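Long-range contacts in lipolytic protein G-D-S-L family (PDB 4Q7Q), which is of unconfirmed function but, as a member of the GDSL-like lipase/acylhydrolase family, probably hydrolyses ester bonds in lipids or related acylated substrates: residues A[4-9]-A[41-46]; A[68-73]-A[117-122]. All blocks are in the same frame, centred on the assembly; numbering follows the deposited sequence.

Contacts 1 and 2 lie side by side at the beginnings of strands of one parallel sheet, their centres about 13 Å apart. Contact 1 pairs 4-9 with 41-46, the starts of strands 6-12 and 44-50; contact 2 joins the loop 68-73, which runs into strand 73-77, to the end of helix 104-118 and the turn before strand 123-127. Two probable hydrogen bonds tie them together: T7 N to D72 OD2 at 2.8 Å and V9 N to V73 O at 3.0 Å. A71 CB also packs against T7 O at 3.5 Å. Both contacts lie where the strands begin, whereas S14, which with D235 and H238 has the geometry of a possible catalytic triad, follows the far end of strand 6-12.

Contact 1 of 2, residues A[4-9]-A[41-46]; sequences KELTWV and LPNLKY
N43 meets K4 through its side-chain amide: ND2 donates to K4 O at 2.9 Å with an N-H...O angle of 164°, and K4 O lies almost in the amide plane. ND2 has a second acceptor in L260 O, so two carbonyls hold this amide nitrogen. An alanine here would probably leave both K4 O and L260 O without their amide donor, removing the side-chain tie between the turn and the residues before strand 6-12. The backbone carbonyl of N43 then takes the N-H of L6 at 2.9 Å. L44 follows, turning CD1 to the opposing strand, 3.8 Å from W8 CB and 4.2 Å from L6 CB, while L37 of helix 33-40 touches the same leucine. At K45 the backbone is gripped twice, its N donating to L6 O at 2.8 Å and its O accepting from W8 N. The side chains of K45 and E5 cross at about a right angle, with K45 CG 3.9 Å from E5 CG. Y46 brings CB to W8 CE3 at 3.5 Å; the tyrosine hydroxyl reaches on to D20, and the indole NE1 bonds to S75. Bridges L6-L44, T7-K45 and W8-Y46 are all parallel, the axes of 6-9 and 44-46 diverging by 38°. This is the edge pairing of strands 44-50 and 6-12, joined through helix 33-40, in the alpha/beta sheet of an SGNH hydrolase.

Contact 2 of 2, residues A[68-73]-A[117-122]; sequences LIKADV and QLNPEA
K70 lies obliquely across N119, and the two side chains run on to a shared water. CG of K70, anti to the backbone N (chi1 -177°), is placed 3.4 Å from L118 O at the end of helix 104-118; beyond it the chain is extended, and CE stands 3.8 Å from N119 CG. At the tip, NZ donates to the water, which in turn donates to N119 OD1 at 3.1 Å.

The N119 amide uses both of its ends. ND2 donates to A71 O at 2.9 Å, with an N-H...O angle of 154°; the donor stands above the carbonyl plane of A71, 45° out of it. On the other branch, OD1 accepts from E121 N at 3.0 Å, closing an Asx turn inside the type I beta turn N119-A122. With these bonds and the water holding both ends, the amide's rotation is well defined. N119 is the first residue to leave helical backbone angles, and the turn leads from helix 104-118 into strand 123-127, while 68-73 leads into the adjacent parallel strand 73-77; the contact therefore joins the approaches to two neighbouring strands of the alpha/beta sheet.

L118 meets L68 with both methyls: CD1 touches L68 CB at 3.6 Å and CD2 approaches L68 O, with Y74 also against this leucine. A122 closes the far end: its CB points toward the loop and packs on A71 O at 3.3 Å, the carbonyl already bonded by N119, while A122 CA makes a CA-H...O contact with D72 O. The D72 carboxylate is engaged with strand 6-12 at T7.

Contact 1 of 2, residues A[4-9]-A[41-46]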
# COMPACT_ATOMS: atom_id res chain seq x y z
N LYS A 4 -21.21 -15.70 -12.47
CA LYS A 4 -19.88 -15.14 -12.72
C LYS A 4 -18.97 -15.06 -11.49
O LYS A 4 -18.04 -14.25 -11.45
CB LYS A 4 -19.99 -13.76 -13.38
CG LYS A 4 -20.37 -13.80 -14.85
CD LYS A 4 -20.41 -12.40 -15.43
CE LYS A 4 -20.08 -12.38 -16.91
NZ LYS A 4 -19.91 -10.98 -17.40
N GLU A 5 -19.22 -15.91 -10.49
CA GLU A 5 -18.45 -15.86 -9.25
C GLU A 5 -16.97 -16.13 -9.48
O GLU A 5 -16.60 -17.13 -10.10
CB GLU A 5 -18.99 -16.84 -8.21
CG GLU A 5 -18.10 -16.95 -6.98
CD GLU A 5 -18.64 -17.92 -5.94
OE1 GLU A 5 -19.82 -17.77 -5.55
OE2 GLU A 5 -17.89 -18.82 -5.52
N LEU A 6 -16.14 -15.22 -8.98
CA LEU A 6 -14.69 -15.39 -9.05
C LEU A 6 -14.07 -15.18 -7.67
O LEU A 6 -14.40 -14.21 -6.97
CB LEU A 6 -14.08 -14.39 -10.04
CG LEU A 6 -14.51 -14.51 -11.50
CD1 LEU A 6 -13.94 -13.36 -12.31
CD2 LEU A 6 -14.09 -15.86 -12.08
N THR A 7 -13.18 -16.08 -7.29
CA THR A 7 -12.44 -15.95 -6.05
C THR A 7 -11.21 -15.09 -6.30
O THR A 7 -10.42 -15.37 -7.20
CB THR A 7 -12.03 -17.32 -5.49
OG1 THR A 7 -13.20 -18.07 -5.13
CG2 THR A 7 -11.15 -17.16 -4.26
N TRP A 8 -11.08 -14.03 -5.51
CA TRP A 8 -10.00 -13.06 -5.65
C TRP A 8 -9.17 -13.01 -4.38
O TRP A 8 -9.67 -12.61 -3.33
CB TRP A 8 -10.60 -11.68 -5.94
CG TRP A 8 -9.67 -10.51 -5.70
CD1 TRP A 8 -8.32 -10.45 -5.95
CD2 TRP A 8 -10.04 -9.24 -5.15
NE1 TRP A 8 -7.84 -9.21 -5.60
CE2 TRP A 8 -8.87 -8.45 -5.10
CE3 TRP A 8 -11.24 -8.69 -4.70
CZ2 TRP A 8 -8.87 -7.14 -4.62
CZ3 TRP A 8 -11.24 -7.39 -4.22
CH2 TRP A 8 -10.06 -6.63 -4.19
N VAL A 9 -7.91 -13.43 -4.49
CA VAL A 9 -6.98 -13.34 -3.37
C VAL A 9 -6.22 -12.02 -3.46
O VAL A 9 -5.54 -11.74 -4.45
CB VAL A 9 -5.99 -14.53 -3.37
CG1 VAL A 9 -4.90 -14.33 -2.32
CG2 VAL A 9 -6.73 -15.82 -3.11
N LEU A 41 -17.93 -4.58 -8.29
CA LEU A 41 -17.98 -5.85 -9.00
C LEU A 41 -18.40 -6.95 -8.03
O LEU A 41 -17.56 -7.63 -7.44
CB LEU A 41 -16.61 -6.18 -9.60
CG LEU A 41 -16.03 -5.09 -10.51
CD1 LEU A 41 -14.63 -5.46 -10.98
CD2 LEU A 41 -16.95 -4.79 -11.71
N PRO A 42 -19.73 -7.13 -7.87
CA PRO A 42 -20.26 -8.00 -6.81
C PRO A 42 -19.98 -9.49 -7.00
O PRO A 42 -20.15 -10.26 -6.05
CB PRO A 42 -21.76 -7.71 -6.83
CG PRO A 42 -22.05 -7.16 -8.20
CD PRO A 42 -20.79 -6.39 -8.57
N ASN A 43 -19.54 -9.88 -8.18
CA ASN A 43 -19.16 -11.27 -8.42
C ASN A 43 -17.75 -11.61 -7.94
O ASN A 43 -17.35 -12.78 -7.96
CB ASN A 43 -19.29 -11.61 -9.91
CG ASN A 43 -18.42 -10.73 -10.78
OD1 ASN A 43 -18.46 -9.50 -10.68
ND2 ASN A 43 -17.61 -11.35 -11.62
N LEU A 44 -17.00 -10.60 -7.52
CA LEU A 44 -15.63 -10.80 -7.06
C LEU A 44 -15.64 -11.04 -5.55
O LEU A 44 -16.03 -10.16 -4.78
CB LEU A 44 -14.75 -9.59 -7.41
CG LEU A 44 -14.03 -9.60 -8.77
CD1 LEU A 44 -12.87 -10.59 -8.77
CD2 LEU A 44 -14.99 -9.89 -9.91
N LYS A 45 -15.22 -12.23 -5.15
CA LYS A 45 -15.26 -12.64 -3.75
C LYS A 45 -13.87 -12.60 -3.16
O LYS A 45 -13.04 -13.48 -3.44
CB LYS A 45 -15.84 -14.05 -3.65
CG LYS A 45 -17.18 -14.20 -4.33
CD LYS A 45 -18.26 -13.36 -3.64
CE LYS A 45 -19.61 -13.57 -4.31
NZ LYS A 45 -20.69 -12.92 -3.54
N TYR A 46 -13.60 -11.60 -2.33
CA TYR A 46 -12.24 -11.39 -1.84
C TYR A 46 -11.81 -12.32 -0.73
O TYR A 46 -12.61 -12.75 0.11
CB TYR A 46 -11.98 -9.92 -1.46
CG TYR A 46 -12.56 -9.46 -0.12
CD1 TYR A 46 -11.95 -9.79 1.09
CD2 TYR A 46 -13.67 -8.63 -0.08
CE1 TYR A 46 -12.46 -9.36 2.30
CE2 TYR A 46 -14.18 -8.17 1.13
CZ TYR A 46 -13.58 -8.55 2.32
OH TYR A 46 -14.09 -8.08 3.51

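Contact 2 of 2, residues A[68-73]-A[117-122]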
# COMPACT_ATOMS: atom_id res chain seq x y z
N LEU A 68 -2.22 -19.64 1.36
CA LEU A 68 -2.70 -19.24 0.05
C LEU A 68 -3.42 -20.40 -0.63
O LEU A 68 -2.94 -21.53 -0.61
CB LEU A 68 -1.55 -18.77 -0.84
CG LEU A 68 -0.92 -17.44 -0.47
CD1 LEU A 68 0.35 -17.23 -1.28
CD2 LEU A 68 -1.91 -16.31 -0.72
N ILE A 69 -4.57 -20.11 -1.23
CA ILE A 69 -5.31 -21.16 -1.92
C ILE A 69 -5.43 -20.87 -3.41
O ILE A 69 -5.08 -19.79 -3.88
CB ILE A 69 -6.73 -21.35 -1.34
CG1 ILE A 69 -7.60 -20.13 -1.63
CG2 ILE A 69 -6.66 -21.64 0.16
CD1 ILE A 69 -9.08 -20.36 -1.30
N LYS A 70 -5.90 -21.86 -4.15
CA LYS A 70 -6.17 -21.69 -5.57
C LYS A 70 -7.34 -20.73 -5.76
O LYS A 70 -8.39 -20.87 -5.12
CB LYS A 70 -6.47 -23.04 -6.21
CG LYS A 70 -6.68 -23.00 -7.71
CD LYS A 70 -6.99 -24.39 -8.24
CE LYS A 70 -7.08 -24.42 -9.76
NZ LYS A 70 -7.16 -25.82 -10.28
N ALA A 71 -7.16 -19.75 -6.63
CA ALA A 71 -8.18 -18.73 -6.88
C ALA A 71 -8.12 -18.28 -8.33
O ALA A 71 -7.19 -18.62 -9.06
CB ALA A 71 -7.98 -17.54 -5.95
N ASP A 72 -9.11 -17.49 -8.73
CA ASP A 72 -9.28 -17.12 -10.13
C ASP A 72 -8.45 -15.90 -10.49
O ASP A 72 -8.02 -15.75 -11.64
CB ASP A 72 -10.75 -16.85 -10.43
CG ASP A 72 -11.63 -18.05 -10.15
OD1 ASP A 72 -11.45 -19.07 -10.84
OD2 ASP A 72 -12.50 -17.97 -9.25
N VAL A 73 -8.25 -15.01 -9.52
CA VAL A 73 -7.45 -13.81 -9.74
C VAL A 73 -6.71 -13.47 -8.46
O VAL A 73 -7.23 -13.63 -7.36
CB VAL A 73 -8.33 -12.61 -10.21
CG1 VAL A 73 -9.49 -12.38 -9.26
CG2 VAL A 73 -7.50 -11.34 -10.37
N GLN A 117 2.01 -21.52 -9.56
CA GLN A 117 1.97 -22.88 -9.04
C GLN A 117 0.57 -23.21 -8.51
O GLN A 117 0.04 -24.30 -8.77
CB GLN A 117 2.99 -23.06 -7.91
CG GLN A 117 2.85 -24.36 -7.14
CD GLN A 117 3.34 -24.24 -5.71
OE1 GLN A 117 2.58 -23.86 -4.81
NE2 GLN A 117 4.61 -24.56 -5.48
N LEU A 118 -0.03 -22.27 -7.79
CA LEU A 118 -1.36 -22.45 -7.23
C LEU A 118 -2.42 -22.56 -8.32
O LEU A 118 -3.31 -23.41 -8.25
CB LEU A 118 -1.72 -21.29 -6.29
CG LEU A 118 -0.99 -21.25 -4.95
CD1 LEU A 118 -1.15 -19.89 -4.28
CD2 LEU A 118 -1.49 -22.37 -4.04
N ASN A 119 -2.33 -21.69 -9.31
CA ASN A 119 -3.23 -21.73 -10.45
C ASN A 119 -2.59 -21.08 -11.67
O ASN A 119 -2.59 -19.86 -11.80
CB ASN A 119 -4.56 -21.05 -10.12
CG ASN A 119 -5.59 -21.24 -11.21
OD1 ASN A 119 -5.31 -21.86 -12.23
ND2 ASN A 119 -6.79 -20.71 -10.99
N PRO A 120 -2.04 -21.91 -12.58
CA PRO A 120 -1.41 -21.36 -13.79
C PRO A 120 -2.38 -20.59 -14.68
O PRO A 120 -1.94 -19.86 -15.56
CB PRO A 120 -0.86 -22.61 -14.50
CG PRO A 120 -1.60 -23.75 -13.91
CD PRO A 120 -1.96 -23.37 -12.51
N GLU A 121 -3.69 -20.73 -14.44
CA GLU A 121 -4.71 -20.06 -15.24
C GLU A 121 -5.23 -18.77 -14.62
O GLU A 121 -5.99 -18.03 -15.25
CB GLU A 121 -5.90 -20.99 -15.48
CG GLU A 121 -5.58 -22.23 -16.27
CD GLU A 121 -6.71 -23.23 -16.28
OE1 GLU A 121 -7.89 -22.80 -16.23
OE2 GLU A 121 -6.42 -24.44 -16.33
N ALA A 122 -4.84 -18.50 -13.38
CA ALA A 122 -5.35 -17.33 -12.67
C ALA A 122 -4.86 -16.02 -13.28
O ALA A 122 -3.72 -15.93 -13.76
CB ALA A 122 -4.97 -17.39 -11.20
O HOH W 1 -5.74 -24.83 -12.79